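Local coordinates for hexapeptide-repeat containing-acetyltransferase (Vibrio cholerae, PDB 3ECT), which probably transfers acetyl groups from acetyl-CoA to hydroxyl acceptors, and is predicted to take part in the O-acetylation of Nod factors, at residues H61-Q66 and I77-H82; E127-P132 and I147-T152; A32-L37 and Q52-G57; I97-H102 and I133-D138. All blocks are in the same frame, centred on the assembly; numbering follows the deposited sequence.

The four contacts trace one subunit from its helical cap to its calcium-bearing turn. Interaction 4 is coil-on-coil stacking, buried at its isoleucines and polar at its turn, with strands 97-99 and 133-135 in parallel register. Interaction 1 stacks the preceding turns and is partly exposed there; its strand 77-79 shares a ladder with 97-99, and aspartates bond backbone amides at the turns beyond it. Interaction 2 shares strand 129-135 with interaction 4 but lies at a more exposed turn, where a carbonyl binds calcium. Interaction 3, apolar and largely buried, pairs two helices; F56 and Q52 connect it to V65 and I79 of interaction 1.

Interaction 1. Residues H61-Q66 and I77-H82; sequences HKSCVQ and IRIGDH
H61-S63 rest on G80-H82 as two stacked turns, a mainly polar contact at one corner of the left-handed parallel beta-helix, with a small apolar patch where V65 meets I79 in the interior. The turns are joined first through the backbone: H82 N donates to H61 O at 3.0 Å. Beside it H61 N reaches D81 OD1 over 2.7 Å, meeting the carboxylate oxygen on its anti side but tilted 26° out of the carboxylate plane. D81 has CG anti to its own carbonyl carbon (chi1 -63°), which swings the carboxylate up to that amide. S63 OG, which is buried, donates to G80 O at 2.7 Å and also takes a hydrogen bond from T83 N, so two bonds grip the hydroxyl.

The H82 ring has H61 O over the centre of one face, while K62 runs beside it, CB lying 3.4 Å from H82 ND1. The two imidazoles of H61 and H82 sit obliquely, their planes 74° apart, whereas H82 meets the ring of H102 nearly in parallel. Toward the interior, CG2 of V65 touches CD1 of I79 at 3.9 Å.

K62 and H82 both adopt positive phi at the turn. H82 O accepts from W126 NE1 of a second subunit. The corner is thus joined by a backbone bond plus two side-chain-to-backbone bonds, the D81 carboxylate taking up an N-H and the S63 hydroxyl a C=O of the turns.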
loop_
_atom_site.group_PDB
_atom_site.type_symbol
_atom_site.label_atom_id
_atom_site.label_comp_id
_atom_site.label_asym_id
_atom_site.label_seq_id
_atom_site.Cartn_x
_atom_site.Cartn_y
_atom_site.Cartn_z
ATOM N N HIS A 61 -0.547 4.926 -26.577
ATOM C CA HIS A 61 0.639 4.465 -27.248
ATOM C C HIS A 61 1.929 4.823 -26.482
ATOM O O HIS A 61 2.088 5.940 -25.980
ATOM C CB HIS A 61 0.584 5.078 -28.643
ATOM C CG HIS A 61 1.904 5.200 -29.325
ATOM N ND1 HIS A 61 2.530 6.414 -29.519
ATOM C CD2 HIS A 61 2.706 4.266 -29.891
ATOM C CE1 HIS A 61 3.661 6.224 -30.179
ATOM N NE2 HIS A 61 3.792 4.929 -30.418
ATOM N N LYS A 62 2.846 3.858 -26.414
ATOM C CA LYS A 62 4.071 3.962 -25.603
ATOM C C LYS A 62 3.810 4.150 -24.103
ATOM O O LYS A 62 4.683 4.617 -23.355
ATOM C CB LYS A 62 5.020 5.060 -26.118
ATOM C CG LYS A 62 6.192 4.564 -26.974
ATOM C CD LYS A 62 5.927 4.848 -28.416
ATOM C CE LYS A 62 7.083 4.413 -29.329
ATOM N NZ LYS A 62 7.469 5.583 -30.273
ATOM N N SER A 63 2.603 3.791 -23.671
ATOM C CA SER A 63 2.217 3.966 -22.296
ATOM C C SER A 63 2.419 2.678 -21.547
ATOM O O SER A 63 2.434 1.602 -22.127
ATOM C CB SER A 63 0.785 4.426 -22.214
ATOM O OG SER A 63 0.760 5.818 -22.043
ATOM N N CYS A 64 2.588 2.772 -20.242
ATOM C CA CYS A 64 2.997 1.591 -19.505
ATOM C C CYS A 64 2.456 1.497 -18.060
ATOM O O CYS A 64 2.604 2.422 -17.269
ATOM C CB CYS A 64 4.524 1.522 -19.579
ATOM S SG CYS A 64 5.248 0.359 -18.464
ATOM N N VAL A 65 1.793 0.397 -17.732
ATOM C CA VAL A 65 1.268 0.213 -16.393
ATOM C C VAL A 65 1.913 -1.019 -15.773
ATOM O O VAL A 65 1.744 -2.136 -16.290
ATOM C CB VAL A 65 -0.241 0.058 -16.401
ATOM C CG1 VAL A 65 -0.743 -0.133 -14.985
ATOM C CG2 VAL A 65 -0.884 1.269 -17.006
ATOM N N GLN A 66 2.677 -0.820 -14.703
ATOM C CA GLN A 66 3.436 -1.895 -14.044
ATOM C C GLN A 66 2.625 -2.748 -13.078
ATOM O O GLN A 66 1.933 -2.234 -12.209
ATOM C CB GLN A 66 4.574 -1.303 -13.234
ATOM C CG GLN A 66 5.585 -0.547 -14.025
ATOM C CD GLN A 66 6.321 -1.444 -14.999
ATOM O OE1 GLN A 66 6.070 -2.642 -15.081
ATOM N NE2 GLN A 66 7.228 -0.867 -15.748
ATOM N N ILE A 77 -11.461 3.624 -16.891
ATOM C CA ILE A 77 -10.134 4.211 -16.843
ATOM C C ILE A 77 -9.591 4.491 -18.240
ATOM O O ILE A 77 -9.460 3.577 -19.060
ATOM C CB ILE A 77 -9.146 3.306 -16.059
ATOM C CG1 ILE A 77 -9.566 3.260 -14.588
ATOM C CG2 ILE A 77 -7.696 3.805 -16.234
ATOM C CD1 ILE A 77 -9.247 1.958 -13.913
ATOM N N ARG A 78 -9.289 5.752 -18.515
ATOM C CA ARG A 78 -8.688 6.096 -19.773
ATOM C C ARG A 78 -7.324 6.704 -19.524
ATOM O O ARG A 78 -7.192 7.711 -18.794
ATOM C CB ARG A 78 -9.582 7.038 -20.563
ATOM C CG ARG A 78 -10.854 6.357 -20.992
ATOM C CD ARG A 78 -11.837 7.326 -21.630
ATOM N NE ARG A 78 -11.333 7.859 -22.899
ATOM C CZ ARG A 78 -11.461 7.269 -24.102
ATOM N NH1 ARG A 78 -12.078 6.093 -24.245
ATOM N NH2 ARG A 78 -10.951 7.861 -25.180
ATOM N N ILE A 79 -6.314 6.083 -20.131
ATOM C CA ILE A 79 -4.927 6.506 -19.976
ATOM C C ILE A 79 -4.351 6.946 -21.301
ATOM O O ILE A 79 -4.409 6.192 -22.272
ATOM C CB ILE A 79 -4.046 5.356 -19.381
ATOM C CG1 ILE A 79 -4.585 4.926 -18.007
ATOM C CG2 ILE A 79 -2.569 5.778 -19.321
ATOM C CD1 ILE A 79 -4.032 3.589 -17.495
ATOM N N GLY A 80 -3.768 8.145 -21.337
ATOM C CA GLY A 80 -3.167 8.714 -22.555
ATOM C C GLY A 80 -1.838 8.120 -23.032
ATOM O O GLY A 80 -1.537 6.940 -22.778
ATOM N N ASP A 81 -1.033 8.944 -23.714
ATOM C CA ASP A 81 0.165 8.457 -24.421
ATOM C C ASP A 81 1.448 8.785 -23.669
ATOM O O ASP A 81 1.557 9.845 -23.048
ATOM C CB ASP A 81 0.262 9.078 -25.820
ATOM C CG ASP A 81 -0.899 8.695 -26.739
ATOM O OD1 ASP A 81 -1.350 7.523 -26.699
ATOM O OD2 ASP A 81 -1.341 9.576 -27.529
ATOM N N HIS A 82 2.428 7.887 -23.749
ATOM C CA HIS A 82 3.685 8.037 -23.012
ATOM C C HIS A 82 3.465 8.324 -21.539
ATOM O O HIS A 82 4.174 9.135 -20.936
ATOM C CB HIS A 82 4.555 9.160 -23.583
ATOM C CG HIS A 82 4.671 9.149 -25.073
ATOM N ND1 HIS A 82 5.637 8.424 -25.742
ATOM C CD2 HIS A 82 3.961 9.806 -26.025
ATOM C CE1 HIS A 82 5.506 8.619 -27.044
ATOM N NE2 HIS A 82 4.501 9.458 -27.239
#

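Interaction 2. Residues E127-P132 and I147-T152; sequences ETICKP and INQGVT. With CA (calcium ion), chain B.
K131 lies across Q149 at about a right angle, their CB atoms 3.7 Å apart, where strand 129-130 passes the turn made by N148-V151. Q149 starts with CG anti to its carbonyl carbon (chi1 -56°) and then runs extended, which carries its amide along the strand to I129. Its NE2 ends near I129 CG2 and is hydrogen-bonded to T113 O on the adjoining strand 110-115, so the amide is tied to a third piece of chain. K131 behaves differently: its chain bends at chi3 and chi4 and folds back over the turn, leaving NZ 4.0 Å from G150 CA, while its CB packs 3.5 Å from G150 N.

The backbone link is weak, G150 N to K131 O at 3.4 Å. G150 takes the third position of a type II turn, with phi 69°, and this turns its carbonyl outward to the calcium ion: G150 O binds the metal at 2.2 Å. Water 1 adds a ligand at 2.4 Å from the calcium, and D168 OD1 also coordinates it.

The arrangement is a corner turn of the left-handed beta-helix of hexapeptide-repeat transferases, here doubling as a calcium site built from the carbonyl of one coil and the aspartate of the next.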
loop_
_atom_site.group_PDB
_atom_site.type_symbol
_atom_site.label_atom_id
_atom_site.label_comp_id
_atom_site.label_asym_id
_atom_site.label_seq_id
_atom_site.Cartn_x
_atom_site.Cartn_y
_atom_site.Cartn_z
ATOM N N GLU A 127 -24.165 2.320 0.137
ATOM C CA GLU A 127 -24.341 3.270 -0.943
ATOM C C GLU A 127 -23.064 4.075 -1.086
ATOM O O GLU A 127 -22.540 4.602 -0.108
ATOM C CB GLU A 127 -25.586 4.156 -0.763
ATOM C CG GLU A 127 -25.985 4.478 0.679
ATOM C CD GLU A 127 -26.763 3.354 1.408
ATOM O OE1 GLU A 127 -28.004 3.266 1.225
ATOM O OE2 GLU A 127 -26.141 2.605 2.205
ATOM N N THR A 128 -22.555 4.087 -2.319
ATOM C CA THR A 128 -21.311 4.757 -2.717
ATOM C C THR A 128 -21.700 5.969 -3.538
ATOM O O THR A 128 -22.569 5.874 -4.389
ATOM C CB THR A 128 -20.481 3.820 -3.633
ATOM O OG1 THR A 128 -20.381 2.536 -3.021
ATOM C CG2 THR A 128 -19.123 4.319 -3.820
ATOM N N ILE A 129 -21.093 7.115 -3.290
ATOM C CA ILE A 129 -21.133 8.089 -4.359
ATOM C C ILE A 129 -19.772 8.272 -5.012
ATOM O O ILE A 129 -18.739 8.192 -4.357
ATOM C CB ILE A 129 -21.827 9.403 -3.995
ATOM C CG1 ILE A 129 -22.822 9.755 -5.102
ATOM C CG2 ILE A 129 -20.816 10.552 -3.735
ATOM C CD1 ILE A 129 -24.247 10.124 -4.559
ATOM N N CYS A 130 -19.816 8.496 -6.313
ATOM C CA CYS A 130 -18.660 8.527 -7.144
ATOM C C CYS A 130 -18.588 9.835 -7.909
ATOM O O CYS A 130 -19.593 10.315 -8.465
ATOM C CB CYS A 130 -18.702 7.361 -8.116
ATOM S SG CYS A 130 -18.507 5.807 -7.250
ATOM N N LYS A 131 -17.380 10.394 -7.918
ATOM C CA LYS A 131 -17.044 11.587 -8.659
ATOM C C LYS A 131 -15.721 11.356 -9.334
ATOM O O LYS A 131 -14.773 10.815 -8.738
ATOM C CB LYS A 131 -16.965 12.820 -7.749
ATOM C CG LYS A 131 -18.334 13.391 -7.416
ATOM C CD LYS A 131 -18.324 14.275 -6.154
ATOM C CE LYS A 131 -18.389 15.806 -6.461
ATOM N NZ LYS A 131 -17.111 16.588 -6.227
ATOM N N PRO A 132 -15.656 11.752 -10.596
ATOM C CA PRO A 132 -14.478 11.439 -11.400
ATOM C C PRO A 132 -13.226 12.192 -10.989
ATOM O O PRO A 132 -13.280 13.252 -10.350
ATOM C CB PRO A 132 -14.900 11.841 -12.824
ATOM C CG PRO A 132 -15.967 12.812 -12.641
ATOM C CD PRO A 132 -16.657 12.543 -11.347
ATOM N N ILE A 147 -5.484 10.422 -4.034
ATOM C CA ILE A 147 -6.274 11.452 -4.747
ATOM C C ILE A 147 -7.718 11.087 -4.500
ATOM O O ILE A 147 -8.117 9.994 -4.834
ATOM C CB ILE A 147 -5.900 11.450 -6.250
ATOM C CG1 ILE A 147 -4.477 11.978 -6.374
ATOM C CG2 ILE A 147 -6.878 12.312 -7.125
ATOM C CD1 ILE A 147 -3.722 11.206 -7.325
ATOM N N ASN A 148 -8.480 11.954 -3.868
ATOM C CA ASN A 148 -9.893 11.653 -3.597
ATOM C C ASN A 148 -10.802 12.106 -4.764
ATOM O O ASN A 148 -10.301 12.643 -5.756
ATOM C CB ASN A 148 -10.316 12.258 -2.250
ATOM C CG ASN A 148 -9.744 11.462 -1.032
ATOM O OD1 ASN A 148 -10.203 10.333 -0.719
ATOM N ND2 ASN A 148 -8.739 12.053 -0.349
ATOM N N GLN A 149 -12.114 11.871 -4.648
ATOM C CA GLN A 149 -13.118 12.188 -5.666
ATOM C C GLN A 149 -13.113 13.607 -6.173
ATOM O O GLN A 149 -12.923 14.549 -5.412
ATOM C CB GLN A 149 -14.508 12.176 -5.036
ATOM C CG GLN A 149 -14.967 11.011 -4.344
ATOM C CD GLN A 149 -16.460 11.152 -4.020
ATOM O OE1 GLN A 149 -16.884 12.032 -3.263
ATOM N NE2 GLN A 149 -17.254 10.280 -4.606
ATOM N N GLY A 150 -13.558 13.756 -7.406
ATOM C CA GLY A 150 -13.863 15.063 -7.980
ATOM C C GLY A 150 -12.622 15.920 -8.221
ATOM O O GLY A 150 -12.753 17.089 -8.604
ATOM N N VAL A 151 -11.428 15.361 -7.948
ATOM C CA VAL A 151 -10.208 16.123 -8.069
ATOM C C VAL A 151 -9.758 16.134 -9.529
ATOM O O VAL A 151 -9.785 15.069 -10.214
ATOM C CB VAL A 151 -9.088 15.650 -7.078
ATOM C CG1 VAL A 151 -7.708 16.271 -7.437
ATOM C CG2 VAL A 151 -9.456 16.047 -5.666
ATOM N N THR A 152 -9.399 17.332 -9.997
ATOM C CA THR A 152 -8.613 17.513 -11.218
ATOM C C THR A 152 -7.213 17.992 -10.831
ATOM O O THR A 152 -7.076 18.946 -10.032
ATOM C CB THR A 152 -9.210 18.619 -12.102
ATOM O OG1 THR A 152 -10.558 18.244 -12.527
ATOM C CG2 THR A 152 -8.284 18.912 -13.346
HETATM CA CA CA B . -13.220 19.204 -8.695
HETATM O O HOH W 1 -12.954 19.093 -6.329
#

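Interaction 3. Residues A32-L37 and Q52-G57; sequences AGRLKL and QRELFG
The carboxylate of E54 carries L35 CD2 against it, 4.1 Å from E54 CD, and presents OE2 to the edge of the R34 guanidinium, near its plane. That charged pair is loose, R34 NH2 standing 4.4 Å from E54 OE2, beyond salt-bridge range, so it can give only a diffuse attraction at the rim. R34 NH1 also makes a long, weak ion pair with E38 OE1 on its own helix. E54 reaches out with CG anti to its backbone N (chi1 -153°) and an extended chain, which brings its carboxylate across L35 at about a right angle.

Beneath this polar rim the contact is apolar. L35 drives into the last turn of helix 45-55, where its CD1 lies 3.6 Å from E54 O and 3.9 Å from L55 CA. L55 answers with CG anti to its backbone N (chi1 174°), and this directs CD1 at the opposing helix, 3.8 Å from A32 CB and 4.2 Å from L35 CB. The methyl of L55 is thus held between two residues one helical turn apart. No hydrogen bond joins the segments, and the contact between them is one of packing.

The two helices belong to the maltose acetyltransferase capping motif. Further along helix 23-41, I39 also packs on L55; beyond the pair, R34 and L37 pack on L43 and Q41 of the third subunit. Where helix 45-55 gives way to loop, the rings of F56 and F69 meet with their planes at about 90°, and F56 packs on I77 and I79 of strand 77-79, while Q52 bonds V65 O, seating the helical cap against the first coils of the beta-helix.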
loop_
_atom_site.group_PDB
_atom_site.type_symbol
_atom_site.label_atom_id
_atom_site.label_comp_id
_atom_site.label_asym_id
_atom_site.label_seq_id
_atom_site.Cartn_x
_atom_site.Cartn_y
_atom_site.Cartn_z
ATOM N N ALA A 32 -13.238 -7.732 -14.819
ATOM C CA ALA A 32 -12.035 -7.014 -14.390
ATOM C C ALA A 32 -11.219 -7.863 -13.430
ATOM O O ALA A 32 -9.989 -7.879 -13.502
ATOM C CB ALA A 32 -12.389 -5.667 -13.770
ATOM N N GLY A 33 -11.909 -8.579 -12.545
ATOM C CA GLY A 33 -11.253 -9.519 -11.639
ATOM C C GLY A 33 -10.420 -10.538 -12.397
ATOM O O GLY A 33 -9.264 -10.790 -12.024
ATOM N N ARG A 34 -11.017 -11.103 -13.458
ATOM C CA ARG A 34 -10.367 -12.015 -14.407
ATOM C C ARG A 34 -9.091 -11.439 -15.033
ATOM O O ARG A 34 -8.011 -12.041 -14.931
ATOM C CB ARG A 34 -11.318 -12.316 -15.560
ATOM C CG ARG A 34 -12.292 -13.455 -15.393
ATOM C CD ARG A 34 -12.646 -14.148 -16.769
ATOM N NE ARG A 34 -12.680 -13.240 -17.943
ATOM C CZ ARG A 34 -11.657 -13.007 -18.786
ATOM N NH1 ARG A 34 -10.475 -13.600 -18.604
ATOM N NH2 ARG A 34 -11.805 -12.163 -19.813
ATOM N N LEU A 35 -9.243 -10.290 -15.703
ATOM C CA LEU A 35 -8.172 -9.612 -16.449
ATOM C C LEU A 35 -7.028 -9.052 -15.595
ATOM O O LEU A 35 -5.858 -9.098 -15.979
ATOM C CB LEU A 35 -8.779 -8.485 -17.288
ATOM C CG LEU A 35 -9.576 -8.926 -18.523
ATOM C CD1 LEU A 35 -10.403 -7.782 -19.090
ATOM C CD2 LEU A 35 -8.640 -9.497 -19.568
ATOM N N LYS A 36 -7.389 -8.512 -14.437
ATOM C CA LYS A 36 -6.438 -7.999 -13.460
ATOM C C LYS A 36 -5.494 -9.120 -13.107
ATOM O O LYS A 36 -4.287 -9.016 -13.265
ATOM C CB LYS A 36 -7.218 -7.610 -12.218
ATOM C CG LYS A 36 -6.981 -6.239 -11.700
ATOM C CD LYS A 36 -8.159 -5.785 -10.880
ATOM C CE LYS A 36 -8.829 -6.938 -10.139
ATOM N NZ LYS A 36 -9.650 -6.480 -9.004
ATOM N N LEU A 37 -6.088 -10.218 -12.648
ATOM C CA LEU A 37 -5.367 -11.406 -12.234
ATOM C C LEU A 37 -4.459 -11.921 -13.347
ATOM O O LEU A 37 -3.360 -12.433 -13.097
ATOM C CB LEU A 37 -6.371 -12.476 -11.830
ATOM C CG LEU A 37 -5.833 -13.642 -11.008
ATOM C CD1 LEU A 37 -6.805 -13.950 -9.901
ATOM C CD2 LEU A 37 -5.629 -14.875 -11.881
ATOM N N GLN A 52 -4.248 -5.402 -20.731
ATOM C CA GLN A 52 -4.567 -4.097 -20.139
ATOM C C GLN A 52 -5.441 -3.280 -21.071
ATOM O O GLN A 52 -6.364 -2.617 -20.620
ATOM C CB GLN A 52 -3.301 -3.308 -19.770
ATOM C CG GLN A 52 -2.443 -3.966 -18.708
ATOM C CD GLN A 52 -1.146 -3.231 -18.446
ATOM O OE1 GLN A 52 -0.470 -2.769 -19.361
ATOM N NE2 GLN A 52 -0.781 -3.133 -17.185
ATOM N N ARG A 53 -5.191 -3.368 -22.372
ATOM C CA ARG A 53 -6.044 -2.666 -23.339
ATOM C C ARG A 53 -7.465 -3.220 -23.362
ATOM O O ARG A 53 -8.376 -2.581 -23.876
ATOM C CB ARG A 53 -5.461 -2.761 -24.726
ATOM C CG ARG A 53 -5.514 -1.468 -25.466
ATOM C CD ARG A 53 -4.109 -1.004 -25.700
ATOM N NE ARG A 53 -4.045 0.175 -26.553
ATOM C CZ ARG A 53 -4.295 0.194 -27.864
ATOM N NH1 ARG A 53 -4.656 -0.907 -28.523
ATOM N NH2 ARG A 53 -4.187 1.337 -28.527
ATOM N N GLU A 54 -7.630 -4.418 -22.810
ATOM C CA GLU A 54 -8.921 -5.092 -22.729
ATOM C C GLU A 54 -9.578 -4.803 -21.393
ATOM O O GLU A 54 -10.788 -4.902 -21.251
ATOM C CB GLU A 54 -8.711 -6.597 -22.856
ATOM C CG GLU A 54 -9.891 -7.357 -23.416
ATOM C CD GLU A 54 -9.623 -8.858 -23.512
ATOM O OE1 GLU A 54 -8.464 -9.245 -23.837
ATOM O OE2 GLU A 54 -10.574 -9.646 -23.254
ATOM N N LEU A 55 -8.753 -4.469 -20.405
ATOM C CA LEU A 55 -9.235 -4.081 -19.093
ATOM C C LEU A 55 -9.675 -2.629 -19.094
ATOM O O LEU A 55 -10.772 -2.297 -18.635
ATOM C CB LEU A 55 -8.139 -4.279 -18.051
ATOM C CG LEU A 55 -8.430 -3.776 -16.642
ATOM C CD1 LEU A 55 -9.575 -4.543 -15.986
ATOM C CD2 LEU A 55 -7.157 -3.879 -15.830
ATOM N N PHE A 56 -8.817 -1.773 -19.616
ATOM C CA PHE A 56 -9.022 -0.343 -19.520
ATOM C C PHE A 56 -9.987 0.203 -20.533
ATOM O O PHE A 56 -10.187 -0.403 -21.578
ATOM C CB PHE A 56 -7.693 0.376 -19.724
ATOM C CG PHE A 56 -6.719 0.167 -18.614
ATOM C CD1 PHE A 56 -7.157 0.115 -17.293
ATOM C CD2 PHE A 56 -5.352 0.052 -18.887
ATOM C CE1 PHE A 56 -6.251 -0.059 -16.258
ATOM C CE2 PHE A 56 -4.441 -0.126 -17.860
ATOM C CZ PHE A 56 -4.891 -0.174 -16.529
ATOM N N GLY A 57 -10.551 1.373 -20.234
ATOM C CA GLY A 57 -11.314 2.133 -21.210
ATOM C C GLY A 57 -10.417 2.414 -22.392
ATOM O O GLY A 57 -10.782 2.134 -23.503
#

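Interaction 4. Residues I97-H102 and I133-D138; sequences ITIGDH and IVIEDD
I99 lies alongside I135, both pointing the same way, with I99 CG1 4.1 Å from I135 CD1. I97 packs on I133, I97 CG1 lying 4.4 Å from I133 CB, and these four buried isoleucines share one face of the sheet, where I97, I133 and I135 also reach F111. T98 and V134 occupy the other face.

Strands 97-99 and 133-135 run parallel, their axes 2° apart in direction and 4.7 Å at closest approach. T98 N donates to I133 O, I135 N to T98 O and G100 N to I135 O, each nearly along the C=O axis. Water 2 reinforces the start of the ladder by joining T98 OG1 to I133 O.

Past the strands the stacking continues through the turn. D137, with CG anti to its carbonyl carbon (chi1 -70°), sets OD2 2.8 Å from D101 N, which comes from above the carboxylate plane. D138 N then bonds D101 O at 2.8 Å. The carboxylates of D101 and D137 lie side by side, their OD2 atoms 3.8 Å apart. D101 OD1 accepts from D81 N of the preceding coil. H102 and D138 lie side by side, ring and carboxylate planes 8° apart, and water 3 bridges H102 ND1 and D138 OD2.

Stacked parallel coils with aliphatic residues in the interior typify the left-handed beta-helix of the hexapeptide-repeat family; the aspartate-to-amide bond at the turn recurs here at D81, D101 and D137.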
loop_
_atom_site.group_PDB
_atom_site.type_symbol
_atom_site.label_atom_id
_atom_site.label_comp_id
_atom_site.label_asym_id
_atom_site.label_seq_id
_atom_site.Cartn_x
_atom_site.Cartn_y
_atom_site.Cartn_z
ATOM N N ILE A 97 -11.973 7.811 -14.507
ATOM C CA ILE A 97 -10.686 8.323 -14.111
ATOM C C ILE A 97 -9.992 8.612 -15.425
ATOM O O ILE A 97 -9.726 7.697 -16.216
ATOM C CB ILE A 97 -9.834 7.298 -13.284
ATOM C CG1 ILE A 97 -10.458 7.079 -11.917
ATOM C CG2 ILE A 97 -8.376 7.795 -13.170
ATOM C CD1 ILE A 97 -9.882 5.941 -11.102
ATOM N N THR A 98 -9.710 9.876 -15.676
ATOM C CA THR A 98 -9.094 10.231 -16.945
ATOM C C THR A 98 -7.681 10.747 -16.717
ATOM O O THR A 98 -7.505 11.749 -16.015
ATOM C CB THR A 98 -9.925 11.279 -17.674
ATOM O OG1 THR A 98 -11.287 10.816 -17.754
ATOM C CG2 THR A 98 -9.386 11.510 -19.060
ATOM N N ILE A 99 -6.703 10.041 -17.300
ATOM C CA ILE A 99 -5.264 10.360 -17.205
ATOM C C ILE A 99 -4.655 10.703 -18.578
ATOM O O ILE A 99 -4.717 9.895 -19.519
ATOM C CB ILE A 99 -4.503 9.184 -16.580
ATOM C CG1 ILE A 99 -5.164 8.790 -15.233
ATOM C CG2 ILE A 99 -3.000 9.518 -16.454
ATOM C CD1 ILE A 99 -4.780 7.413 -14.718
ATOM N N GLY A 100 -4.092 11.909 -18.692
ATOM C CA GLY A 100 -3.564 12.430 -19.969
ATOM C C GLY A 100 -2.225 11.843 -20.436
ATOM O O GLY A 100 -1.886 10.698 -20.101
ATOM N N ASP A 101 -1.478 12.633 -21.212
ATOM C CA ASP A 101 -0.220 12.200 -21.843
ATOM C C ASP A 101 0.983 12.630 -21.034
ATOM O O ASP A 101 0.932 13.627 -20.315
ATOM C CB ASP A 101 -0.056 12.762 -23.284
ATOM C CG ASP A 101 -1.315 12.650 -24.117
ATOM O OD1 ASP A 101 -1.999 11.606 -24.003
ATOM O OD2 ASP A 101 -1.614 13.599 -24.896
ATOM N N HIS A 102 2.078 11.895 -21.184
ATOM C CA HIS A 102 3.298 12.162 -20.414
ATOM C C HIS A 102 3.101 12.258 -18.882
ATOM O O HIS A 102 3.785 13.031 -18.191
ATOM C CB HIS A 102 3.983 13.416 -20.934
ATOM C CG HIS A 102 4.522 13.276 -22.316
ATOM N ND1 HIS A 102 3.917 13.863 -23.411
ATOM C CD2 HIS A 102 5.618 12.636 -22.783
ATOM C CE1 HIS A 102 4.618 13.591 -24.497
ATOM N NE2 HIS A 102 5.655 12.847 -24.145
ATOM N N ILE A 133 -12.107 11.613 -11.400
ATOM C CA ILE A 133 -10.780 12.146 -11.187
ATOM C C ILE A 133 -10.153 12.370 -12.557
ATOM O O ILE A 133 -10.300 11.532 -13.457
ATOM C CB ILE A 133 -9.925 11.165 -10.346
ATOM C CG1 ILE A 133 -10.489 11.062 -8.921
ATOM C CG2 ILE A 133 -8.458 11.616 -10.357
ATOM C CD1 ILE A 133 -9.748 10.080 -8.044
ATOM N N VAL A 134 -9.482 13.506 -12.729
ATOM C CA VAL A 134 -8.847 13.839 -13.989
ATOM C C VAL A 134 -7.393 14.222 -13.731
ATOM O O VAL A 134 -7.119 15.098 -12.914
ATOM C CB VAL A 134 -9.543 15.026 -14.660
ATOM C CG1 VAL A 134 -8.921 15.325 -16.069
ATOM C CG2 VAL A 134 -11.010 14.765 -14.766
ATOM N N ILE A 135 -6.460 13.578 -14.407
ATOM C CA ILE A 135 -5.077 14.003 -14.334
ATOM C C ILE A 135 -4.662 14.487 -15.702
ATOM O O ILE A 135 -4.633 13.719 -16.686
ATOM C CB ILE A 135 -4.169 12.891 -13.749
ATOM C CG1 ILE A 135 -4.518 12.665 -12.282
ATOM C CG2 ILE A 135 -2.647 13.232 -13.822
ATOM C CD1 ILE A 135 -4.511 11.264 -12.048
ATOM N N GLU A 136 -4.418 15.788 -15.794
ATOM C CA GLU A 136 -4.061 16.368 -17.074
ATOM C C GLU A 136 -2.622 16.007 -17.511
ATOM O O GLU A 136 -1.903 15.238 -16.840
ATOM C CB GLU A 136 -4.333 17.879 -17.079
ATOM C CG GLU A 136 -5.858 18.208 -17.101
ATOM C CD GLU A 136 -6.153 19.697 -16.946
ATOM O OE1 GLU A 136 -7.352 20.102 -16.957
ATOM O OE2 GLU A 136 -5.177 20.490 -16.817
ATOM N N ASP A 137 -2.243 16.513 -18.678
ATOM C CA ASP A 137 -0.958 16.173 -19.325
ATOM C C ASP A 137 0.245 16.586 -18.516
ATOM O O ASP A 137 0.226 17.625 -17.848
ATOM C CB ASP A 137 -0.840 16.927 -20.651
ATOM C CG ASP A 137 -1.792 16.430 -21.703
ATOM O OD1 ASP A 137 -1.963 17.171 -22.683
ATOM O OD2 ASP A 137 -2.351 15.312 -21.582
ATOM N N ASP A 138 1.305 15.791 -18.606
ATOM C CA ASP A 138 2.617 16.208 -18.116
ATOM C C ASP A 138 2.686 16.382 -16.611
ATOM O O ASP A 138 3.498 17.157 -16.074
ATOM C CB ASP A 138 3.064 17.497 -18.815
ATOM C CG ASP A 138 3.478 17.256 -20.251
ATOM O OD1 ASP A 138 4.446 16.464 -20.445
ATOM O OD2 ASP A 138 2.825 17.850 -21.172
HETATM O O HOH W 2 -12.444 11.460 -15.406
HETATM O O HOH W 3 2.596 16.631 -23.509
#